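Local coordinates for protein 16S rRNA (adenine(1408)-N(1))-methyltransferase (Catenulispora acidiphila, PDB 4X1O) that probably transfers a methyl group from S-adenosyl-L-methionine to N1 of an adenine in 16S ribosomal RNA, a modification linked to aminoglycoside resistance, at residues A[54-59]-A[82-87]; A[58-63]-A[218-223]; A[181-186]-A[231-236]. All coordinates share one frame; numbering follows the deposited sequence.

Interactions 1 and 2 form one continuous patch at the cofactor site, with centres about 8 Å apart. Both use the glycine-rich loop after strand 49-54 and share Asp-58 and Ala-59. They also touch directly: Trp-220 NE1 lies 2.7 Å from Thr-87 OG1, a probable hydrogen bond. Arg-83 of interaction 1, with Thr-61 and Ser-218 of interaction 2, belongs to the site known to bind S-adenosyl-L-methionine or S-adenosyl-L-homocysteine. No cofactor is bound to this chain. Interaction 3 lies across the chain's centre from interaction 1, their centres about 25 Å apart. It joins a short helix to the central sheet; the side chains of Leu-235 and cofactor-site Leu-133 are about 12 Å apart.

Interaction 1 of 3, residues A[54-59]-A[82-87]; sequences VGTGDA and QRMTET
The Arg-83 guanidinium lies across the backbone of Gly-57. Gly-57 C is over one of its faces, shifted toward the rim, and Arg-83 NH2 comes 3.6 Å from Gly-57 CA. The Arg-83 chain bends at chi3 (75°), and this brings the flat group over the loop. The contact is one of packing, since no hydrogen bond joins the two residues. Gly-57 has a positive phi and sits in the type II' turn from Thr-56 to Ala-59. The turn is closed by Ala-59 N, which donates to Thr-56 O.

Met-84 packs against this turn. Met-84 CG is 3.7 Å from Gly-57 O and 3.8 Å from Ala-59 CB. Its sulfur is near the Thr-56 hydroxyl, with Met-84 SD 3.0 Å from Thr-56 OG1. The two side chains cross at about a right angle.

The firm polar link is at Thr-87, whose OG1 donates to Asp-58 O at 2.6 Å. The hydroxyl approaches 22° out of the carbonyl plane. A chi1 of -70° turns OG1 away from the Thr-87 carbonyl carbon and toward the loop. Water 1 also donates to Asp-58 O. The same water donates to Arg-83 O and accepts from Thr-87 N at 3.0 Å. It therefore ties the first turn of helix 85-91 to the loop. Trp-220 NE1 gives a further bond to Thr-87 OG1.

Segment 54-59 carries the first, glycine-rich motif of a Rossmann-like methyltransferase. Thr-56 N in turn donates to Asp-78, a cofactor-binding residue. Arg-83, known to bind S-adenosyl-L-methionine, lies against the same loop, consistent with a pocket wall built from both segments. Asp-58 O is gripped by both the Thr-87 hydroxyl and a water, which should hold the loop's carbonyl in a fixed direction.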
loop_
_atom_site.group_PDB
_atom_site.type_symbol
_atom_site.label_atom_id
_atom_site.label_comp_id
_atom_site.label_asym_id
_atom_site.label_seq_id
_atom_site.Cartn_x
_atom_site.Cartn_y
_atom_site.Cartn_z
ATOM N N VAL A 54 0.309 0.808 1.780
ATOM C CA VAL A 54 -0.949 1.039 2.464
ATOM C C VAL A 54 -1.911 -0.059 2.047
ATOM O O VAL A 54 -2.160 -0.245 0.860
ATOM C CB VAL A 54 -1.531 2.422 2.137
ATOM C CG1 VAL A 54 -2.830 2.640 2.903
ATOM C CG2 VAL A 54 -0.511 3.516 2.482
ATOM N N GLY A 55 -2.454 -0.786 3.017
ATOM C CA GLY A 55 -3.173 -2.008 2.707
ATOM C C GLY A 55 -2.142 -3.082 2.393
ATOM O O GLY A 55 -1.346 -2.945 1.467
ATOM N N THR A 56 -2.135 -4.153 3.172
ATOM C CA THR A 56 -1.045 -5.117 3.083
ATOM C C THR A 56 -1.527 -6.534 2.789
ATOM O O THR A 56 -0.738 -7.388 2.396
ATOM C CB THR A 56 -0.236 -5.140 4.382
ATOM O OG1 THR A 56 -1.118 -5.406 5.478
ATOM C CG2 THR A 56 0.437 -3.797 4.608
ATOM N N GLY A 57 -2.822 -6.780 2.966
ATOM C CA GLY A 57 -3.311 -8.149 2.961
ATOM C C GLY A 57 -2.649 -8.861 4.124
ATOM O O GLY A 57 -2.657 -8.343 5.241
ATOM N N ASP A 58 -2.044 -10.022 3.881
ATOM C CA ASP A 58 -1.341 -10.700 4.965
ATOM C C ASP A 58 0.093 -10.188 5.074
ATOM O O ASP A 58 0.886 -10.694 5.876
ATOM C CB ASP A 58 -1.374 -12.232 4.802
ATOM C CG ASP A 58 -0.678 -12.734 3.538
ATOM O OD1 ASP A 58 0.053 -11.972 2.865
ATOM O OD2 ASP A 58 -0.859 -13.934 3.227
ATOM N N ALA A 59 0.395 -9.178 4.258
ATOM C CA ALA A 59 1.665 -8.461 4.253
ATOM C C ALA A 59 2.857 -9.297 3.793
ATOM O O ALA A 59 3.994 -8.896 4.001
ATOM C CB ALA A 59 1.948 -7.864 5.627
ATOM N N GLN A 82 -4.399 -8.397 12.648
ATOM C CA GLN A 82 -4.341 -9.831 12.940
ATOM C C GLN A 82 -4.001 -10.653 11.702
ATOM O O GLN A 82 -3.425 -11.738 11.805
ATOM C CB GLN A 82 -5.662 -10.338 13.533
ATOM C CG GLN A 82 -6.032 -9.783 14.900
ATOM C CD GLN A 82 -6.815 -8.481 14.823
ATOM O OE1 GLN A 82 -6.999 -7.907 13.743
ATOM N NE2 GLN A 82 -7.300 -8.019 15.972
ATOM N N ARG A 83 -4.360 -10.130 10.535
ATOM C CA ARG A 83 -4.082 -10.803 9.277
ATOM C C ARG A 83 -2.586 -10.847 8.974
ATOM O O ARG A 83 -2.121 -11.669 8.186
ATOM C CB ARG A 83 -4.822 -10.107 8.129
ATOM C CG ARG A 83 -6.331 -10.334 8.152
ATOM C CD ARG A 83 -7.061 -9.413 7.181
ATOM N NE ARG A 83 -6.903 -9.822 5.787
ATOM C CZ ARG A 83 -6.705 -8.978 4.779
ATOM N NH1 ARG A 83 -6.637 -7.673 5.008
ATOM N NH2 ARG A 83 -6.573 -9.438 3.542
ATOM N N MET A 84 -1.840 -9.937 9.582
ATOM C CA MET A 84 -0.427 -9.796 9.272
ATOM C C MET A 84 0.470 -10.585 10.223
ATOM O O MET A 84 1.686 -10.534 10.085
ATOM C CB MET A 84 -0.018 -8.324 9.307
ATOM C CG MET A 84 -0.700 -7.452 8.257
ATOM S SD MET A 84 -0.045 -5.763 8.290
ATOM C CE MET A 84 -0.732 -5.156 9.829
ATOM N N THR A 85 -0.119 -11.308 11.177
ATOM C CA THR A 85 0.665 -11.896 12.263
ATOM C C THR A 85 1.693 -12.924 11.803
ATOM O O THR A 85 2.800 -12.950 12.332
ATOM C CB THR A 85 -0.239 -12.550 13.328
ATOM O OG1 THR A 85 -1.141 -13.472 12.705
ATOM C CG2 THR A 85 -1.029 -11.485 14.061
ATOM N N GLU A 86 1.335 -13.759 10.831
ATOM C CA GLU A 86 2.279 -14.732 10.279
ATOM C C GLU A 86 3.506 -14.052 9.677
ATOM O O GLU A 86 4.635 -14.507 9.854
ATOM C CB GLU A 86 1.599 -15.600 9.221
ATOM C CG GLU A 86 2.528 -16.585 8.544
ATOM C CD GLU A 86 1.779 -17.625 7.730
ATOM O OE1 GLU A 86 0.537 -17.683 7.830
ATOM O OE2 GLU A 86 2.435 -18.384 6.987
ATOM N N THR A 87 3.278 -12.961 8.958
ATOM C CA THR A 87 4.380 -12.193 8.408
ATOM C C THR A 87 5.231 -11.629 9.537
ATOM O O THR A 87 6.453 -11.672 9.486
ATOM C CB THR A 87 3.877 -11.039 7.512
ATOM O OG1 THR A 87 3.316 -11.590 6.319
ATOM C CG2 THR A 87 5.031 -10.115 7.135
HETATM O O HOH W 1 0.595 -12.785 7.636
#

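Interaction 2 of 3, residues A[58-63]-A[218-223]; sequences DARTAY and SSWARR
Arg-60 runs across one face of the Trp-220 indole as a fully extended chain. Arg-60 CB starts 3.8 Å from Trp-220 CE2, and CG continues along the same ring face. Arg-60 CD sits over the six-membered ring of Trp-220, 3.6 Å from its centroid and 15° off the normal, a CH-pi contact. Arg-60 NE is 3.3 Å from Trp-220 CZ3, and the guanidinium is turned only 12° from the ring plane. At the tip, Arg-60 NH1 donates to Ser-219 O at 2.7 Å. That oxygen lies in the guanidinium plane. It also accepts from Arg-222 N, which comes from the opposite face of the carbonyl.

The Asp-58 carboxylate holds Ser-219 and Trp-220. Trp-220 N meets Asp-58 OD2 on its syn side at 2.9 Å, 21° out of the carboxylate plane. Ser-219 OG meets it from the opposite face. The other oxygen, OD1, accepts from Arg-60 N in an Asx turn. Ser-218 N donates to Thr-61 OG1 at 2.8 Å. Water 2 bridges Thr-61 N and Ser-218 O.

Thr-61 binds S-adenosyl-L-methionine and Ser-218 binds S-adenosyl-L-homocysteine, so these bonds probably shape the cofactor pocket. Segment 218-223, in the loop between strands 200-212 and 229-239, is thus clamped onto the first turn of helix 60-68. Arg-90 of helix 85-91 adds a cation-pi contact to the indole.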
loop_
_atom_site.group_PDB
_atom_site.type_symbol
_atom_site.label_atom_id
_atom_site.label_comp_id
_atom_site.label_asym_id
_atom_site.label_seq_id
_atom_site.Cartn_x
_atom_site.Cartn_y
_atom_site.Cartn_z
ATOM N N ASP A 58 -2.044 -10.022 3.881
ATOM C CA ASP A 58 -1.341 -10.700 4.965
ATOM C C ASP A 58 0.093 -10.188 5.074
ATOM O O ASP A 58 0.886 -10.694 5.876
ATOM C CB ASP A 58 -1.374 -12.232 4.802
ATOM C CG ASP A 58 -0.678 -12.734 3.538
ATOM O OD1 ASP A 58 0.053 -11.972 2.865
ATOM O OD2 ASP A 58 -0.859 -13.934 3.227
ATOM N N ALA A 59 0.395 -9.178 4.258
ATOM C CA ALA A 59 1.665 -8.461 4.253
ATOM C C ALA A 59 2.857 -9.297 3.793
ATOM O O ALA A 59 3.994 -8.896 4.001
ATOM C CB ALA A 59 1.948 -7.864 5.627
ATOM N N ARG A 60 2.607 -10.426 3.134
ATOM C CA ARG A 60 3.696 -11.174 2.519
ATOM C C ARG A 60 4.363 -10.337 1.425
ATOM O O ARG A 60 5.555 -10.456 1.191
ATOM C CB ARG A 60 3.210 -12.514 1.939
ATOM C CG ARG A 60 4.365 -13.382 1.447
ATOM C CD ARG A 60 3.931 -14.734 0.885
ATOM N NE ARG A 60 5.099 -15.552 0.563
ATOM C CZ ARG A 60 5.055 -16.789 0.069
ATOM N NH1 ARG A 60 3.892 -17.382 -0.189
ATOM N NH2 ARG A 60 6.189 -17.442 -0.161
ATOM N N THR A 61 3.591 -9.484 0.744
ATOM C CA THR A 61 4.191 -8.683 -0.319
ATOM C C THR A 61 5.204 -7.683 0.256
ATOM O O THR A 61 6.300 -7.515 -0.285
ATOM C CB THR A 61 3.102 -7.954 -1.130
ATOM O OG1 THR A 61 2.185 -8.930 -1.630
ATOM C CG2 THR A 61 3.708 -7.197 -2.298
ATOM N N ALA A 62 4.840 -7.047 1.363
ATOM C CA ALA A 62 5.731 -6.132 2.072
ATOM C C ALA A 62 6.965 -6.864 2.574
ATOM O O ALA A 62 8.082 -6.361 2.484
ATOM C CB ALA A 62 5.004 -5.473 3.232
ATOM N N TYR A 63 6.750 -8.060 3.102
ATOM C CA TYR A 63 7.858 -8.881 3.588
ATOM C C TYR A 63 8.856 -9.183 2.473
ATOM O O TYR A 63 10.053 -9.044 2.661
ATOM C CB TYR A 63 7.311 -10.174 4.174
ATOM C CG TYR A 63 8.360 -11.201 4.534
ATOM C CD1 TYR A 63 9.111 -11.079 5.696
ATOM C CD2 TYR A 63 8.588 -12.307 3.718
ATOM C CE1 TYR A 63 10.070 -12.038 6.036
ATOM C CE2 TYR A 63 9.543 -13.264 4.043
ATOM C CZ TYR A 63 10.281 -13.125 5.199
ATOM O OH TYR A 63 11.225 -14.088 5.509
ATOM N N SER A 218 1.084 -11.152 -3.020
ATOM C CA SER A 218 1.603 -12.398 -2.457
ATOM C C SER A 218 0.780 -12.804 -1.243
ATOM O O SER A 218 0.238 -11.963 -0.529
ATOM C CB SER A 218 3.077 -12.250 -2.060
ATOM O OG SER A 218 3.891 -11.956 -3.182
ATOM N N SER A 219 0.700 -14.104 -1.002
ATOM C CA SER A 219 -0.006 -14.615 0.156
ATOM C C SER A 219 0.677 -15.869 0.664
ATOM O O SER A 219 1.262 -16.617 -0.113
ATOM C CB SER A 219 -1.470 -14.913 -0.184
ATOM O OG SER A 219 -2.135 -15.470 0.936
ATOM N N TRP A 220 0.597 -16.094 1.970
ATOM C CA TRP A 220 1.148 -17.293 2.588
ATOM C C TRP A 220 0.292 -18.504 2.236
ATOM O O TRP A 220 0.721 -19.642 2.392
ATOM C CB TRP A 220 1.249 -17.129 4.112
ATOM C CG TRP A 220 2.218 -16.061 4.542
ATOM C CD1 TRP A 220 1.925 -14.911 5.221
ATOM C CD2 TRP A 220 3.629 -16.036 4.303
ATOM N NE1 TRP A 220 3.072 -14.177 5.432
ATOM C CE2 TRP A 220 4.130 -14.838 4.867
ATOM C CE3 TRP A 220 4.520 -16.903 3.663
ATOM C CZ2 TRP A 220 5.479 -14.494 4.816
ATOM C CZ3 TRP A 220 5.865 -16.554 3.611
ATOM C CH2 TRP A 220 6.327 -15.361 4.183
ATOM N N ALA A 221 -0.912 -18.243 1.736
ATOM C CA ALA A 221 -1.818 -19.307 1.325
ATOM C C ALA A 221 -1.464 -19.832 -0.063
ATOM O O ALA A 221 -1.749 -20.985 -0.393
ATOM C CB ALA A 221 -3.253 -18.816 1.349
ATOM N N ARG A 222 -0.844 -18.982 -0.875
ATOM C CA ARG A 222 -0.503 -19.359 -2.240
ATOM C C ARG A 222 1.002 -19.482 -2.444
ATOM O O ARG A 222 1.767 -18.558 -2.158
ATOM C CB ARG A 222 -1.077 -18.352 -3.242
ATOM C CG ARG A 222 -0.854 -18.751 -4.696
ATOM C CD ARG A 222 -1.577 -17.833 -5.675
ATOM N NE ARG A 222 -0.894 -16.554 -5.844
ATOM C CZ ARG A 222 -1.270 -15.418 -5.265
ATOM N NH1 ARG A 222 -2.335 -15.393 -4.476
ATOM N NH2 ARG A 222 -0.582 -14.305 -5.480
ATOM N N ARG A 223 1.417 -20.639 -2.938
ATOM C CA ARG A 223 2.789 -20.851 -3.375
ATOM C C ARG A 223 3.184 -19.799 -4.412
ATOM O O ARG A 223 2.384 -19.455 -5.278
ATOM C CB ARG A 223 2.931 -22.254 -3.967
ATOM C CG ARG A 223 4.338 -22.646 -4.370
ATOM C CD ARG A 223 4.864 -23.741 -3.460
ATOM N NE ARG A 223 6.266 -23.543 -3.108
ATOM C CZ ARG A 223 6.851 -24.100 -2.054
ATOM N NH1 ARG A 223 6.151 -24.891 -1.251
ATOM N NH2 ARG A 223 8.133 -23.868 -1.802
HETATM O O HOH W 2 0.610 -9.497 0.713
#

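Interaction 3 of 3, residues A[181-186]-A[231-236]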
loop_
_atom_site.group_PDB
_atom_site.type_symbol
_atom_site.label_atom_id
_atom_site.label_comp_id
_atom_site.label_asym_id
_atom_site.label_seq_id
_atom_site.Cartn_x
_atom_site.Cartn_y
_atom_site.Cartn_z
ATOM N N LEU A 181 -13.918 1.270 -13.215
ATOM C CA LEU A 181 -12.921 2.306 -13.422
ATOM C C LEU A 181 -11.935 1.864 -14.502
ATOM O O LEU A 181 -11.313 0.806 -14.409
ATOM C CB LEU A 181 -12.194 2.615 -12.108
ATOM C CG LEU A 181 -11.257 3.823 -12.060
ATOM C CD1 LEU A 181 -11.987 5.143 -12.367
ATOM C CD2 LEU A 181 -10.574 3.859 -10.706
ATOM N N THR A 182 -11.831 2.674 -15.545
ATOM C CA THR A 182 -10.962 2.391 -16.684
ATOM C C THR A 182 -10.056 3.591 -16.867
ATOM O O THR A 182 -10.304 4.636 -16.262
ATOM C CB THR A 182 -11.770 2.157 -17.971
ATOM O OG1 THR A 182 -12.331 3.404 -18.387
ATOM C CG2 THR A 182 -12.882 1.144 -17.742
ATOM N N PRO A 183 -9.001 3.466 -17.690
ATOM C CA PRO A 183 -8.161 4.654 -17.877
ATOM C C PRO A 183 -8.931 5.881 -18.390
ATOM O O PRO A 183 -8.635 7.002 -17.977
ATOM C CB PRO A 183 -7.124 4.187 -18.906
ATOM C CG PRO A 183 -6.997 2.719 -18.644
ATOM C CD PRO A 183 -8.392 2.261 -18.292
ATOM N N GLU A 184 -9.913 5.679 -19.263
ATOM C CA GLU A 184 -10.725 6.799 -19.726
ATOM C C GLU A 184 -11.587 7.391 -18.599
ATOM O O GLU A 184 -11.755 8.610 -18.509
ATOM C CB GLU A 184 -11.617 6.380 -20.896
ATOM C CG GLU A 184 -11.773 4.882 -21.075
ATOM C CD GLU A 184 -10.527 4.235 -21.655
ATOM O OE1 GLU A 184 -9.972 4.789 -22.629
ATOM O OE2 GLU A 184 -10.093 3.194 -21.114
ATOM N N THR A 185 -12.139 6.549 -17.735
ATOM C CA THR A 185 -13.057 7.099 -16.748
ATOM C C THR A 185 -12.307 7.637 -15.536
ATOM O O THR A 185 -12.881 8.354 -14.720
ATOM C CB THR A 185 -14.127 6.081 -16.305
ATOM O OG1 THR A 185 -13.525 4.982 -15.617
ATOM C CG2 THR A 185 -14.908 5.570 -17.507
ATOM N N VAL A 186 -11.022 7.314 -15.410
ATOM C CA VAL A 186 -10.211 7.972 -14.387
ATOM C C VAL A 186 -10.221 9.478 -14.652
ATOM O O VAL A 186 -10.268 10.287 -13.725
ATOM C CB VAL A 186 -8.758 7.424 -14.364
ATOM C CG1 VAL A 186 -7.856 8.311 -13.517
ATOM C CG2 VAL A 186 -8.771 6.003 -13.840
ATOM N N THR A 231 -5.315 -8.779 -15.098
ATOM C CA THR A 231 -5.203 -7.445 -15.643
ATOM C C THR A 231 -5.274 -6.451 -14.504
ATOM O O THR A 231 -6.188 -6.501 -13.681
ATOM C CB THR A 231 -6.316 -7.152 -16.645
ATOM O OG1 THR A 231 -6.240 -8.096 -17.721
ATOM C CG2 THR A 231 -6.157 -5.753 -17.195
ATOM N N VAL A 232 -4.306 -5.551 -14.455
ATOM C CA VAL A 232 -4.233 -4.577 -13.387
ATOM C C VAL A 232 -4.414 -3.177 -13.925
ATOM O O VAL A 232 -3.801 -2.822 -14.923
ATOM C CB VAL A 232 -2.884 -4.694 -12.645
ATOM C CG1 VAL A 232 -2.662 -3.514 -11.690
ATOM C CG2 VAL A 232 -2.832 -6.016 -11.911
ATOM N N LEU A 233 -5.260 -2.393 -13.264
ATOM C CA LEU A 233 -5.324 -0.961 -13.529
ATOM C C LEU A 233 -4.237 -0.310 -12.697
ATOM O O LEU A 233 -4.222 -0.431 -11.473
ATOM C CB LEU A 233 -6.692 -0.389 -13.186
ATOM C CG LEU A 233 -6.859 1.123 -13.312
ATOM C CD1 LEU A 233 -6.707 1.568 -14.751
ATOM C CD2 LEU A 233 -8.210 1.550 -12.749
ATOM N N HIS A 234 -3.305 0.345 -13.374
ATOM C CA HIS A 234 -2.165 0.917 -12.696
ATOM C C HIS A 234 -2.191 2.421 -12.812
ATOM O O HIS A 234 -2.289 2.955 -13.915
ATOM C CB HIS A 234 -0.864 0.362 -13.280
ATOM C CG HIS A 234 0.342 0.679 -12.459
ATOM N ND1 HIS A 234 1.141 1.777 -12.702
ATOM C CD2 HIS A 234 0.878 0.054 -11.384
ATOM C CE1 HIS A 234 2.119 1.810 -11.817
ATOM N NE2 HIS A 234 1.985 0.776 -11.005
ATOM N N LEU A 235 -2.112 3.099 -11.677
ATOM C CA LEU A 235 -2.065 4.548 -11.657
ATOM C C LEU A 235 -0.793 4.979 -10.974
ATOM O O LEU A 235 -0.464 4.459 -9.913
ATOM C CB LEU A 235 -3.269 5.130 -10.921
ATOM C CG LEU A 235 -3.424 6.655 -10.889
ATOM C CD1 LEU A 235 -4.900 7.004 -10.867
ATOM C CD2 LEU A 235 -2.712 7.289 -9.689
ATOM N N ARG A 236 -0.087 5.922 -11.579
ATOM C CA ARG A 236 1.075 6.514 -10.936
ATOM C C ARG A 236 0.863 8.008 -10.797
ATOM O O ARG A 236 0.366 8.663 -11.722
ATOM C CB ARG A 236 2.347 6.224 -11.739
ATOM C CG ARG A 236 3.625 6.715 -11.046
ATOM C CD ARG A 236 4.898 6.338 -11.814
ATOM N NE ARG A 236 5.109 7.165 -12.998
ATOM C CZ ARG A 236 4.966 6.734 -14.247
ATOM N NH1 ARG A 236 4.616 5.476 -14.477
ATOM N NH2 ARG A 236 5.177 7.557 -15.268
#
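Segment 181-186 turns from loop into helix beside strand 231-236 with no hydrogen bond between them, and the nearest CA atoms, of Thr-182 and Leu-233, are 7.3 Å apart. Side chains fill this gap.

Leu-233 carries most of the contact, and its two methyls are divided between two partners. Leu-233 CD2 meets Leu-181, lying 3.9 Å from Leu-181 CG and 3.6 Å from Leu-181 O. The two leucine side chains cross at about a right angle. Leu-233 CD1 lies 4.0 Å from Pro-183 CD, and the Pro-183 ring and the Leu-233 side chain run antiparallel, side by side. The extended start of Leu-233, with CG opposite its own backbone N (chi1 175°), sends the forked end out from the strand to the helix start.

Leu-235, two residues along on the same face of the strand, makes a lighter contact. Leu-235 CD1 is 4.2 Å from Val-186 CG1. Everything that touches across the contact is apolar apart from backbone atoms.

Thr-182 and Thr-185 pair their backbone N-H groups with each other's hydroxyls. Thr-182 N donates to Thr-185 OG1 at 2.9 Å, and Thr-185 N donates back to Thr-182 OG1 at 3.2 Å. This is a capping box, and it caps the helix whose first turn carries Pro-183 and Val-186.

Strand 229-239 runs antiparallel between strands 157-163 and 200-212 in the central sheet. Helix 183-188 packs on one face of that strand. Helix 191-197 extends the same apolar layer, with Leu-191 against Leu-181 and Val-186, and Leu-195 against Leu-235.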